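Local coordinates for protein 3-deoxy-d-manno-octulosonic-acid transferase (Acinetobacter baumannii, PDB 4BFC) that probably transfers 3-deoxy-D-manno-octulosonic acid (Kdo) from CMP-Kdo to a lipid A precursor, this fragment being the domain that binds CMP-Kdo, at residues Pro81-Phe84 / Asp85-Phe88; Leu180-Asp184 / Ala185-Val189. All coordinates share one frame; numbering follows the deposited sequence.

In the fold
From the N terminus, the chain passes through strand 72-78 before reaching contact 1, where a short 3-10 turn at 81-83 runs directly into helix 84-93. Contact 2 opens only after strand 157-159 and helix 167-175; there strand 180-181 turns through Ala182-Asp184 into helix 185-197. Both are local and close no long loop, each joining a helix start to the residues just before it. The two are in series, neither nested nor crossing. The helices follow strands of one parallel, Rossmann-like sheet, contact 1 beside strands 72-78 and 113-115, contact 2 after outermost strand 180-181. Their centres lie about 23 Å apart. Contact 1 also meets the second subunit, whereas contact 2 joins elements of its own chain.

Contact 1. Residues Pro81-Phe84 / Asp85-Phe88; sequences PERF and DEVF. With BME (beta-mercaptoethanol), chain D.
The Arg83 guanidinium carries methyl CG2 of Val87 over one face, with Arg83 NH2 and Val87 CG2 3.8 Å apart, while water 3 lies in plane at its edge. Glu86 CG approaches the same group obliquely. One face of the Phe84 ring receives the backbone of Pro81, whose CA stands 3.5 Å above the plane, over the ring centre. Arg83 and Glu86 do not meet through their charged atoms, for Arg83 NH2 and Glu86 OE2 are 5.0 Å apart; water 3 accepts from Arg83 NH2 and may donate to Glu86 OE2, though other acceptors compete for its protons. The guanidinium and carboxylate planes are turned 52° from each other. A bend in the Glu86 chain (chi2 71°) carries its carboxylate away from the turn, where it accepts from the backbone N-H groups of Thr168 and Ile169 of the second subunit.

The backbone changes from 3-10 to alpha geometry here. Phe84 N donates to Pro81 O at 3.0 Å, three residues back, whereas Val87 N reaches Arg83 O, four back, also at 3.0 Å and in a nearly straight hydrogen bond (N-H...O 162°). Phe88 N repeats the longer step to Phe84 O. Waters 1 and 2 accept from Asp85 N and Glu86 N, and both donate to Glu82 O. Glu82 N donates to O1 of a beta-mercaptoethanol molecule, probably from the crystallisation liquor, at 2.9 Å.

Arg83 has further partners in Glu55 and in Asn165 O of the second subunit, and Asp85 forms a salt bridge with Arg100. Val87 packs on Val76 and Pro78 of strand 72-78 and on Leu115 of strand 113-115, while Arg83 and Glu86 meet the second subunit at Asn165, Phe166 and the start of its helix 167-175.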
loop_
_atom_site.group_PDB
_atom_site.type_symbol
_atom_site.label_atom_id
_atom_site.label_comp_id
_atom_site.label_asym_id
_atom_site.label_seq_id
_atom_site.Cartn_x
_atom_site.Cartn_y
_atom_site.Cartn_z
ATOM N N PRO A 81 -4.454 -5.152 7.289
ATOM C CA PRO A 81 -4.968 -5.266 8.672
ATOM C C PRO A 81 -6.094 -4.325 9.128
ATOM O O PRO A 81 -6.942 -4.712 10.008
ATOM C CB PRO A 81 -3.693 -5.167 9.533
ATOM C CG PRO A 81 -2.653 -5.761 8.626
ATOM C CD PRO A 81 -2.987 -5.167 7.271
ATOM N N GLU A 82 -6.170 -3.105 8.545
ATOM C CA GLU A 82 -7.173 -2.162 8.955
ATOM C C GLU A 82 -8.579 -2.705 8.618
ATOM O O GLU A 82 -9.525 -2.341 9.254
ATOM C CB GLU A 82 -6.965 -0.757 8.347
ATOM C CG GLU A 82 -7.076 -0.689 6.842
ATOM C CD GLU A 82 -7.328 0.770 6.310
ATOM O OE1 GLU A 82 -7.585 1.664 7.113
ATOM O OE2 GLU A 82 -7.329 0.901 5.095
ATOM N N ARG A 83 -8.614 -3.681 7.693
ATOM C CA ARG A 83 -9.856 -4.300 7.261
ATOM C C ARG A 83 -10.272 -5.524 8.051
ATOM O O ARG A 83 -11.304 -6.098 7.756
ATOM C CB ARG A 83 -9.848 -4.661 5.744
ATOM C CG ARG A 83 -9.859 -3.465 4.809
ATOM C CD ARG A 83 -10.080 -3.825 3.367
ATOM N NE ARG A 83 -11.417 -4.410 3.137
ATOM C CZ ARG A 83 -11.595 -5.688 2.820
ATOM N NH1 ARG A 83 -10.555 -6.534 2.679
ATOM N NH2 ARG A 83 -12.851 -6.127 2.621
ATOM N N PHE A 84 -9.453 -6.014 9.000
ATOM C CA PHE A 84 -9.892 -7.197 9.767
ATOM C C PHE A 84 -11.279 -7.097 10.366
ATOM O O PHE A 84 -12.060 -8.008 10.213
ATOM C CB PHE A 84 -8.847 -7.489 10.856
ATOM C CG PHE A 84 -7.495 -7.969 10.335
ATOM C CD1 PHE A 84 -7.249 -8.389 8.988
ATOM C CD2 PHE A 84 -6.394 -7.909 11.195
ATOM C CE1 PHE A 84 -5.991 -8.875 8.608
ATOM C CE2 PHE A 84 -5.139 -8.344 10.794
ATOM C CZ PHE A 84 -4.914 -8.819 9.508
ATOM N N ASP A 85 -11.645 -6.017 11.100
ATOM C CA ASP A 85 -12.991 -5.924 11.660
ATOM C C ASP A 85 -14.069 -5.853 10.571
ATOM O O ASP A 85 -15.161 -6.415 10.767
ATOM C CB ASP A 85 -13.081 -4.699 12.620
ATOM C CG ASP A 85 -12.375 -4.951 13.907
ATOM O OD1 ASP A 85 -12.003 -6.125 14.212
ATOM O OD2 ASP A 85 -12.194 -3.969 14.643
ATOM N N GLU A 86 -13.769 -5.218 9.447
ATOM C CA GLU A 86 -14.677 -5.168 8.270
ATOM C C GLU A 86 -15.022 -6.561 7.775
ATOM O O GLU A 86 -16.191 -6.871 7.530
ATOM C CB GLU A 86 -14.108 -4.311 7.121
ATOM C CG GLU A 86 -14.785 -4.478 5.755
ATOM C CD GLU A 86 -16.186 -3.880 5.694
ATOM O OE1 GLU A 86 -16.632 -3.211 6.690
ATOM O OE2 GLU A 86 -16.883 -4.106 4.661
ATOM N N VAL A 87 -14.002 -7.386 7.620
ATOM C CA VAL A 87 -14.205 -8.749 7.144
ATOM C C VAL A 87 -14.955 -9.591 8.197
ATOM O O VAL A 87 -15.824 -10.357 7.798
ATOM C CB VAL A 87 -12.875 -9.330 6.713
ATOM C CG1 VAL A 87 -13.037 -10.806 6.296
ATOM C CG2 VAL A 87 -12.288 -8.530 5.547
ATOM N N PHE A 88 -14.665 -9.413 9.518
ATOM C CA PHE A 88 -15.470 -10.061 10.529
ATOM C C PHE A 88 -16.956 -9.724 10.284
ATOM O O PHE A 88 -17.800 -10.665 10.258
ATOM C CB PHE A 88 -15.001 -9.707 11.947
ATOM C CG PHE A 88 -15.737 -10.514 12.994
ATOM C CD1 PHE A 88 -15.503 -11.886 13.098
ATOM C CD2 PHE A 88 -16.668 -9.894 13.837
ATOM C CE1 PHE A 88 -16.158 -12.649 14.054
ATOM C CE2 PHE A 88 -17.342 -10.647 14.788
ATOM C CZ PHE A 88 -17.097 -12.032 14.887
HETATM C C1 BME D . -2.797 -1.301 7.941
HETATM C C2 BME D . -3.189 -0.750 9.256
HETATM O O1 BME D . -3.940 -1.757 7.219
HETATM S S2 BME D . -3.591 1.001 9.022
HETATM O O HOH W 1 -9.708 -3.893 11.701
HETATM O O HOH W 2 -12.204 -2.784 9.769
HETATM O O HOH W 3 -15.414 -4.592 2.416
#

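Contact 2. Residues Leu180-Asp184 / Ala185-Val189; sequences LIAQD and AQQVV
Asp184 is the N-cap of helix 185-197, and its carboxylate closes the first turn by accepting from Gln187 N. Atom OD1 of Asp184 lies 2.9 Å from Gln187 N, and the donor meets it nearly along its C-O axis. With chi1 at 55°, Asp184 CG sits between its own backbone N and carbonyl carbon, which brings the carboxylate back over the start of the helix. OD1 also rests against the side chain of the residue it caps, 3.5 Å from Gln187 CB.

Gln187 answers with its own side chain. Extended beyond CG, it runs back past the cap, and its OE1 accepts from Gln183 N at 2.8 Å. The N-H points almost straight at this oxygen (169°), yet it comes from above the carbonyl plane, 38° out of it, and so does not follow a lone pair. Since the donor is the residue before the N-cap and not Asp184 itself, the exchange resembles a capping box shifted by one residue and does not meet its strict definition. Gln183 and Gln187 lie side by side and point the same way; Gln183 CB lies 3.4 Å from Gln187 OE1. The first regular helical bond joins Val188 N to Asp184 O at 3.0 Å, in the carbonyl plane.

Beside these bonds lies an apolar contact: Ala182 CB meets Val188 CG2 at 3.5 Å. Ala182 further packs on Val158 and Ile191, while Ala185 on the helix reaches Gln57 and Ile58 of helix 54-68.

Two side chains and one backbone carbonyl thus satisfy three N-H groups within the six residues from Gln183 to Val188, which probably helps to set the direction in which helix 185-197 leaves strand 180-181. The positive end of the helix dipole probably favours the ionised form of the Asp184 carboxylate.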
loop_
_atom_site.group_PDB
_atom_site.type_symbol
_atom_site.label_atom_id
_atom_site.label_comp_id
_atom_site.label_asym_id
_atom_site.label_seq_id
_atom_site.Cartn_x
_atom_site.Cartn_y
_atom_site.Cartn_z
ATOM N N LEU A 180 -4.321 -22.694 -11.213
ATOM C CA LEU A 180 -5.672 -22.633 -11.702
ATOM C C LEU A 180 -6.192 -21.214 -11.778
ATOM O O LEU A 180 -6.139 -20.414 -10.817
ATOM C CB LEU A 180 -6.616 -23.528 -10.861
ATOM C CG LEU A 180 -6.086 -24.993 -10.853
ATOM C CD1 LEU A 180 -6.627 -25.733 -9.645
ATOM C CD2 LEU A 180 -6.519 -25.711 -12.097
ATOM N N ILE A 181 -6.694 -20.849 -12.945
ATOM C CA ILE A 181 -7.274 -19.537 -13.106
ATOM C C ILE A 181 -8.818 -19.513 -13.043
ATOM O O ILE A 181 -9.548 -20.191 -13.825
ATOM C CB ILE A 181 -6.764 -18.877 -14.433
ATOM C CG1 ILE A 181 -5.249 -19.022 -14.519
ATOM C CG2 ILE A 181 -7.274 -17.459 -14.531
ATOM C CD1 ILE A 181 -4.472 -18.096 -13.572
ATOM N N ALA A 182 -9.334 -18.808 -12.050
ATOM C CA ALA A 182 -10.770 -18.544 -11.928
ATOM C C ALA A 182 -11.270 -17.275 -12.580
ATOM O O ALA A 182 -10.761 -16.185 -12.344
ATOM C CB ALA A 182 -11.253 -18.590 -10.480
ATOM N N GLN A 183 -12.369 -17.341 -13.305
ATOM C CA GLN A 183 -12.948 -16.093 -13.836
ATOM C C GLN A 183 -13.802 -15.284 -12.848
ATOM O O GLN A 183 -13.922 -14.049 -12.995
ATOM C CB GLN A 183 -13.746 -16.376 -15.187
ATOM C CG GLN A 183 -12.848 -16.942 -16.299
ATOM C CD GLN A 183 -11.693 -16.025 -16.646
ATOM O OE1 GLN A 183 -10.547 -16.457 -16.733
ATOM N NE2 GLN A 183 -11.989 -14.750 -16.830
ATOM N N ASP A 184 -14.388 -15.932 -11.838
ATOM C CA ASP A 184 -15.238 -15.297 -10.836
ATOM C C ASP A 184 -15.262 -16.175 -9.554
ATOM O O ASP A 184 -14.631 -17.241 -9.547
ATOM C CB ASP A 184 -16.661 -14.979 -11.312
ATOM C CG ASP A 184 -17.379 -16.228 -11.856
ATOM O OD1 ASP A 184 -17.066 -17.378 -11.461
ATOM O OD2 ASP A 184 -18.260 -16.027 -12.697
ATOM N N ALA A 185 -15.920 -15.659 -8.517
ATOM C CA ALA A 185 -15.962 -16.277 -7.168
ATOM C C ALA A 185 -16.627 -17.655 -7.230
ATOM O O ALA A 185 -16.143 -18.629 -6.622
ATOM C CB ALA A 185 -16.680 -15.376 -6.206
ATOM N N GLN A 186 -17.665 -17.747 -8.062
ATOM C CA GLN A 186 -18.291 -19.091 -8.279
ATOM C C GLN A 186 -17.303 -20.114 -8.823
ATOM O O GLN A 186 -17.278 -21.278 -8.349
ATOM C CB GLN A 186 -19.598 -18.960 -9.091
ATOM C CG GLN A 186 -20.637 -20.074 -8.869
ATOM C CD GLN A 186 -21.119 -20.296 -7.426
ATOM O OE1 GLN A 186 -21.839 -19.460 -6.831
ATOM N NE2 GLN A 186 -20.801 -21.471 -6.877
ATOM N N GLN A 187 -16.492 -19.718 -9.806
ATOM C CA GLN A 187 -15.496 -20.583 -10.352
ATOM C C GLN A 187 -14.388 -20.929 -9.357
ATOM O O GLN A 187 -13.875 -22.018 -9.414
ATOM C CB GLN A 187 -14.975 -20.112 -11.700
ATOM C CG GLN A 187 -14.077 -21.186 -12.332
ATOM C CD GLN A 187 -13.670 -20.836 -13.735
ATOM O OE1 GLN A 187 -13.676 -19.655 -14.130
ATOM N NE2 GLN A 187 -13.297 -21.862 -14.504
ATOM N N VAL A 188 -14.003 -19.998 -8.455
ATOM C CA VAL A 188 -13.059 -20.407 -7.411
ATOM C C VAL A 188 -13.621 -21.556 -6.573
ATOM O O VAL A 188 -12.911 -22.512 -6.274
ATOM C CB VAL A 188 -12.798 -19.249 -6.401
ATOM C CG1 VAL A 188 -11.988 -19.746 -5.217
ATOM C CG2 VAL A 188 -12.104 -18.078 -7.093
ATOM N N VAL A 189 -14.879 -21.428 -6.172
ATOM C CA VAL A 189 -15.524 -22.483 -5.362
ATOM C C VAL A 189 -15.653 -23.777 -6.190
ATOM O O VAL A 189 -15.324 -24.828 -5.667
ATOM C CB VAL A 189 -16.878 -22.044 -4.840
ATOM C CG1 VAL A 189 -17.590 -23.203 -4.123
ATOM C CG2 VAL A 189 -16.710 -20.900 -3.814
#